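Tailspike protein (Siphovirus 9NA, PDB 3RIQ) probably binds the lipopolysaccharide of Salmonella as the phage's receptor and cleaves its O-antigen as an endorhamnosidase. Local coordinates at residues Leu74-Thr87 / Asn154-Tyr168. Numbering follows the deposited sequence.
Sequences LGSGSKVISPHMHT and NNIIFTHPEATMGGY
His84 spends both ring nitrogens on side chains of the neighbouring coil: ND1 donates to Glu162 OE1 at 2.8 Å, and NE2 shares a hydrogen bond with Thr164 OG1, also 2.8 Å. The ND1 bond is bent (140°) and meets the anti lone pair of OE1, with ring and carboxylate planes 65° apart; the two bonds together fix the ring's rotation, with Ala163 N over the centre of one face. The other carboxylate oxygen, Glu162 OE2, accepts from Asn183 ND2 of the same chain and from Asn155 ND2 of the third subunit, tying this cluster to the trimer interface. Next along, Thr164 CB lies over the face of the His86 ring, whose ND1 is held by Thr87 O. Parallel bridges pair Lys79-Ile81 with Ile157-Thr159 and His84-His86 with Glu162-Thr164, the stacking of successive rungs in the right-handed beta-helix of this P22-like tailspike. Between them both chains kink alike at Ser82 and His160, where phi turns positive and a water joins Ser82 OG, Thr159 OG1 and His160 ND1. On the opposite face, Val80 CB sits 3.8 Å from the Phe158 ring centroid, 3° off its normal, a CH-pi contact. Met85, on Val80's face, reaches across to Tyr168, beyond the corner at Thr164-Met165 (CG to CZ 3.7 Å). Tyr168 OH donates to Glu162 O (2.7 Å) in the carbonyl plane; Met85 N (3.3 Å) reaches that oxygen from above the plane.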
# COMPACT_ATOMS: atom_id res chain seq x y z
N LEU A 74 -8.26 -23.29 -31.15
CA LEU A 74 -9.32 -23.01 -30.21
C LEU A 74 -9.85 -21.64 -30.53
O LEU A 74 -9.06 -20.70 -30.66
CB LEU A 74 -8.76 -23.06 -28.76
CG LEU A 74 -9.79 -22.91 -27.64
CD1 LEU A 74 -10.89 -24.00 -27.78
CD2 LEU A 74 -9.10 -23.02 -26.23
N GLY A 75 -11.16 -21.50 -30.70
CA GLY A 75 -11.74 -20.24 -31.19
C GLY A 75 -11.63 -19.09 -30.19
O GLY A 75 -11.78 -19.30 -28.99
N SER A 76 -11.42 -17.88 -30.70
CA SER A 76 -11.41 -16.68 -29.85
C SER A 76 -12.71 -16.53 -29.06
O SER A 76 -13.81 -16.70 -29.62
CB SER A 76 -11.14 -15.43 -30.69
OG SER A 76 -9.91 -15.60 -31.37
N GLY A 77 -12.58 -16.26 -27.75
CA GLY A 77 -13.75 -16.17 -26.88
C GLY A 77 -14.06 -17.45 -26.12
O GLY A 77 -15.00 -17.47 -25.32
N SER A 78 -13.32 -18.54 -26.38
CA SER A 78 -13.47 -19.79 -25.61
C SER A 78 -13.09 -19.59 -24.13
O SER A 78 -12.36 -18.63 -23.76
CB SER A 78 -12.58 -20.91 -26.17
OG SER A 78 -13.03 -21.24 -27.49
N LYS A 79 -13.64 -20.46 -23.29
CA LYS A 79 -13.30 -20.48 -21.88
C LYS A 79 -12.98 -21.90 -21.45
O LYS A 79 -13.68 -22.84 -21.89
CB LYS A 79 -14.46 -19.92 -21.03
CG LYS A 79 -14.12 -19.74 -19.54
CD LYS A 79 -15.32 -19.16 -18.79
CE LYS A 79 -15.50 -17.65 -19.09
NZ LYS A 79 -16.80 -17.08 -18.52
N VAL A 80 -11.96 -22.07 -20.61
CA VAL A 80 -11.54 -23.38 -20.13
C VAL A 80 -11.66 -23.35 -18.61
O VAL A 80 -10.99 -22.54 -17.91
CB VAL A 80 -10.08 -23.71 -20.59
CG1 VAL A 80 -9.69 -25.13 -20.17
CG2 VAL A 80 -9.96 -23.56 -22.13
N ILE A 81 -12.54 -24.20 -18.09
CA ILE A 81 -12.99 -24.10 -16.69
C ILE A 81 -12.40 -25.23 -15.85
O ILE A 81 -12.66 -26.42 -16.09
CB ILE A 81 -14.53 -24.16 -16.62
CG1 ILE A 81 -15.12 -23.07 -17.54
CG2 ILE A 81 -15.03 -24.01 -15.20
CD1 ILE A 81 -16.63 -23.09 -17.62
N SER A 82 -11.57 -24.84 -14.90
CA SER A 82 -10.92 -25.75 -13.95
C SER A 82 -10.18 -26.94 -14.55
O SER A 82 -10.30 -28.04 -14.06
CB SER A 82 -11.92 -26.26 -12.93
OG SER A 82 -12.57 -25.19 -12.26
N PRO A 83 -9.34 -26.73 -15.56
CA PRO A 83 -8.55 -27.86 -16.01
C PRO A 83 -7.50 -28.25 -14.98
O PRO A 83 -7.17 -27.46 -14.10
CB PRO A 83 -7.84 -27.29 -17.24
CG PRO A 83 -7.71 -25.82 -16.93
CD PRO A 83 -8.97 -25.47 -16.24
N HIS A 84 -7.03 -29.48 -15.09
CA HIS A 84 -6.00 -30.01 -14.19
C HIS A 84 -5.00 -30.87 -14.96
O HIS A 84 -5.37 -31.91 -15.48
CB HIS A 84 -6.66 -30.85 -13.08
CG HIS A 84 -5.72 -31.26 -11.98
ND1 HIS A 84 -6.06 -31.13 -10.65
CD2 HIS A 84 -4.48 -31.81 -11.99
CE1 HIS A 84 -5.06 -31.58 -9.90
NE2 HIS A 84 -4.10 -32.02 -10.69
N MET A 85 -3.76 -30.42 -15.04
CA MET A 85 -2.68 -31.16 -15.69
C MET A 85 -1.93 -31.98 -14.65
O MET A 85 -1.32 -31.43 -13.76
CB MET A 85 -1.72 -30.20 -16.39
CG MET A 85 -2.35 -29.33 -17.44
SD MET A 85 -3.37 -30.16 -18.67
CE MET A 85 -2.13 -31.30 -19.42
N HIS A 86 -1.98 -33.30 -14.78
CA HIS A 86 -1.37 -34.21 -13.81
C HIS A 86 -0.32 -35.13 -14.48
O HIS A 86 -0.60 -35.79 -15.45
CB HIS A 86 -2.48 -35.06 -13.19
CG HIS A 86 -2.11 -35.75 -11.90
ND1 HIS A 86 -1.09 -36.68 -11.81
CD2 HIS A 86 -2.69 -35.71 -10.67
CE1 HIS A 86 -1.01 -37.13 -10.56
NE2 HIS A 86 -1.99 -36.57 -9.86
N THR A 87 0.88 -35.17 -13.94
CA THR A 87 1.90 -36.09 -14.43
C THR A 87 1.43 -37.56 -14.43
O THR A 87 0.60 -37.97 -13.58
CB THR A 87 3.21 -35.92 -13.58
OG1 THR A 87 4.25 -36.67 -14.21
CG2 THR A 87 3.02 -36.41 -12.11
N ASN A 154 -6.29 -16.61 -29.42
CA ASN A 154 -6.49 -15.24 -28.96
C ASN A 154 -7.72 -15.19 -28.11
O ASN A 154 -8.73 -15.84 -28.42
CB ASN A 154 -6.63 -14.27 -30.13
CG ASN A 154 -5.34 -14.03 -30.89
OD1 ASN A 154 -4.24 -14.05 -30.34
ND2 ASN A 154 -5.48 -13.79 -32.19
N ASN A 155 -7.64 -14.45 -27.01
CA ASN A 155 -8.84 -14.13 -26.21
C ASN A 155 -9.48 -15.37 -25.59
O ASN A 155 -10.66 -15.68 -25.86
CB ASN A 155 -9.89 -13.33 -26.99
CG ASN A 155 -10.87 -12.69 -26.08
OD1 ASN A 155 -10.56 -12.45 -24.90
ND2 ASN A 155 -12.08 -12.42 -26.58
N ILE A 156 -8.72 -16.07 -24.77
CA ILE A 156 -9.19 -17.29 -24.06
C ILE A 156 -9.10 -17.03 -22.59
O ILE A 156 -8.09 -16.48 -22.11
CB ILE A 156 -8.31 -18.54 -24.41
CG1 ILE A 156 -8.03 -18.62 -25.92
CG2 ILE A 156 -8.99 -19.80 -23.83
CD1 ILE A 156 -9.24 -18.90 -26.82
N ILE A 157 -10.14 -17.43 -21.86
CA ILE A 157 -10.08 -17.30 -20.40
C ILE A 157 -9.96 -18.68 -19.78
O ILE A 157 -10.74 -19.56 -20.11
CB ILE A 157 -11.36 -16.54 -19.85
CG1 ILE A 157 -11.50 -15.15 -20.51
CG2 ILE A 157 -11.30 -16.45 -18.30
CD1 ILE A 157 -12.77 -14.41 -20.11
N PHE A 158 -8.98 -18.85 -18.89
CA PHE A 158 -8.86 -20.05 -18.06
C PHE A 158 -9.28 -19.66 -16.65
O PHE A 158 -8.71 -18.72 -16.09
CB PHE A 158 -7.39 -20.54 -18.03
CG PHE A 158 -7.01 -21.43 -19.18
CD1 PHE A 158 -7.08 -20.97 -20.50
CD2 PHE A 158 -6.53 -22.72 -18.94
CE1 PHE A 158 -6.74 -21.83 -21.60
CE2 PHE A 158 -6.17 -23.57 -20.01
CZ PHE A 158 -6.27 -23.10 -21.36
N THR A 159 -10.19 -20.40 -16.06
CA THR A 159 -10.57 -20.16 -14.68
C THR A 159 -10.17 -21.30 -13.75
O THR A 159 -10.43 -22.45 -13.99
CB THR A 159 -12.07 -19.82 -14.52
OG1 THR A 159 -12.92 -20.92 -14.91
CG2 THR A 159 -12.39 -18.61 -15.37
N HIS A 160 -9.52 -20.91 -12.67
CA HIS A 160 -9.11 -21.86 -11.63
C HIS A 160 -8.35 -23.08 -12.12
O HIS A 160 -8.64 -24.21 -11.73
CB HIS A 160 -10.32 -22.28 -10.78
CG HIS A 160 -11.17 -21.13 -10.30
ND1 HIS A 160 -12.44 -20.87 -10.80
CD2 HIS A 160 -10.93 -20.19 -9.36
CE1 HIS A 160 -12.94 -19.81 -10.18
NE2 HIS A 160 -12.04 -19.38 -9.31
N PRO A 161 -7.35 -22.88 -12.97
CA PRO A 161 -6.57 -24.04 -13.39
C PRO A 161 -5.76 -24.65 -12.28
O PRO A 161 -5.25 -23.94 -11.43
CB PRO A 161 -5.67 -23.47 -14.47
CG PRO A 161 -5.42 -22.01 -14.03
CD PRO A 161 -6.82 -21.62 -13.52
N GLU A 162 -5.59 -25.96 -12.36
CA GLU A 162 -4.84 -26.73 -11.35
C GLU A 162 -3.72 -27.53 -12.02
O GLU A 162 -3.68 -27.66 -13.25
CB GLU A 162 -5.79 -27.74 -10.67
CG GLU A 162 -7.06 -27.11 -10.12
CD GLU A 162 -7.88 -28.05 -9.24
OE1 GLU A 162 -7.62 -29.28 -9.20
OE2 GLU A 162 -8.81 -27.56 -8.57
N ALA A 163 -2.83 -28.11 -11.21
CA ALA A 163 -1.77 -28.98 -11.76
C ALA A 163 -1.17 -29.83 -10.65
O ALA A 163 -1.05 -29.37 -9.51
CB ALA A 163 -0.66 -28.13 -12.38
N THR A 164 -0.71 -31.01 -11.02
CA THR A 164 0.06 -31.85 -10.11
C THR A 164 1.29 -32.27 -10.90
O THR A 164 1.23 -33.18 -11.72
CB THR A 164 -0.74 -33.07 -9.61
OG1 THR A 164 -1.96 -32.63 -8.99
CG2 THR A 164 0.07 -33.88 -8.57
N MET A 165 2.39 -31.55 -10.68
CA MET A 165 3.59 -31.68 -11.48
C MET A 165 3.23 -31.45 -12.97
O MET A 165 3.45 -32.30 -13.83
CB MET A 165 4.28 -33.05 -11.25
CG MET A 165 4.67 -33.28 -9.81
SD MET A 165 5.95 -32.14 -9.22
CE MET A 165 5.99 -32.54 -7.45
N GLY A 166 2.67 -30.26 -13.24
CA GLY A 166 2.18 -29.91 -14.56
C GLY A 166 2.17 -28.40 -14.70
O GLY A 166 2.47 -27.64 -13.77
N GLY A 167 1.79 -27.95 -15.87
CA GLY A 167 1.72 -26.52 -16.14
C GLY A 167 1.11 -26.20 -17.47
O GLY A 167 0.66 -27.10 -18.20
N TYR A 168 1.13 -24.91 -17.79
CA TYR A 168 0.41 -24.37 -18.94
C TYR A 168 1.35 -23.51 -19.75
O TYR A 168 1.96 -22.54 -19.23
CB TYR A 168 -0.82 -23.54 -18.50
CG TYR A 168 -1.82 -24.40 -17.75
CD1 TYR A 168 -2.90 -24.98 -18.41
CD2 TYR A 168 -1.66 -24.66 -16.38
CE1 TYR A 168 -3.79 -25.79 -17.73
CE2 TYR A 168 -2.54 -25.48 -15.70
CZ TYR A 168 -3.60 -26.05 -16.37
OH TYR A 168 -4.49 -26.84 -15.70
O HOH W 1 -8.22 -17.96 -31.08
O HOH W 2 -8.46 -13.61 -33.05
O HOH W 3 -12.61 -15.63 -23.70
O HOH W 4 -13.56 -22.51 -12.66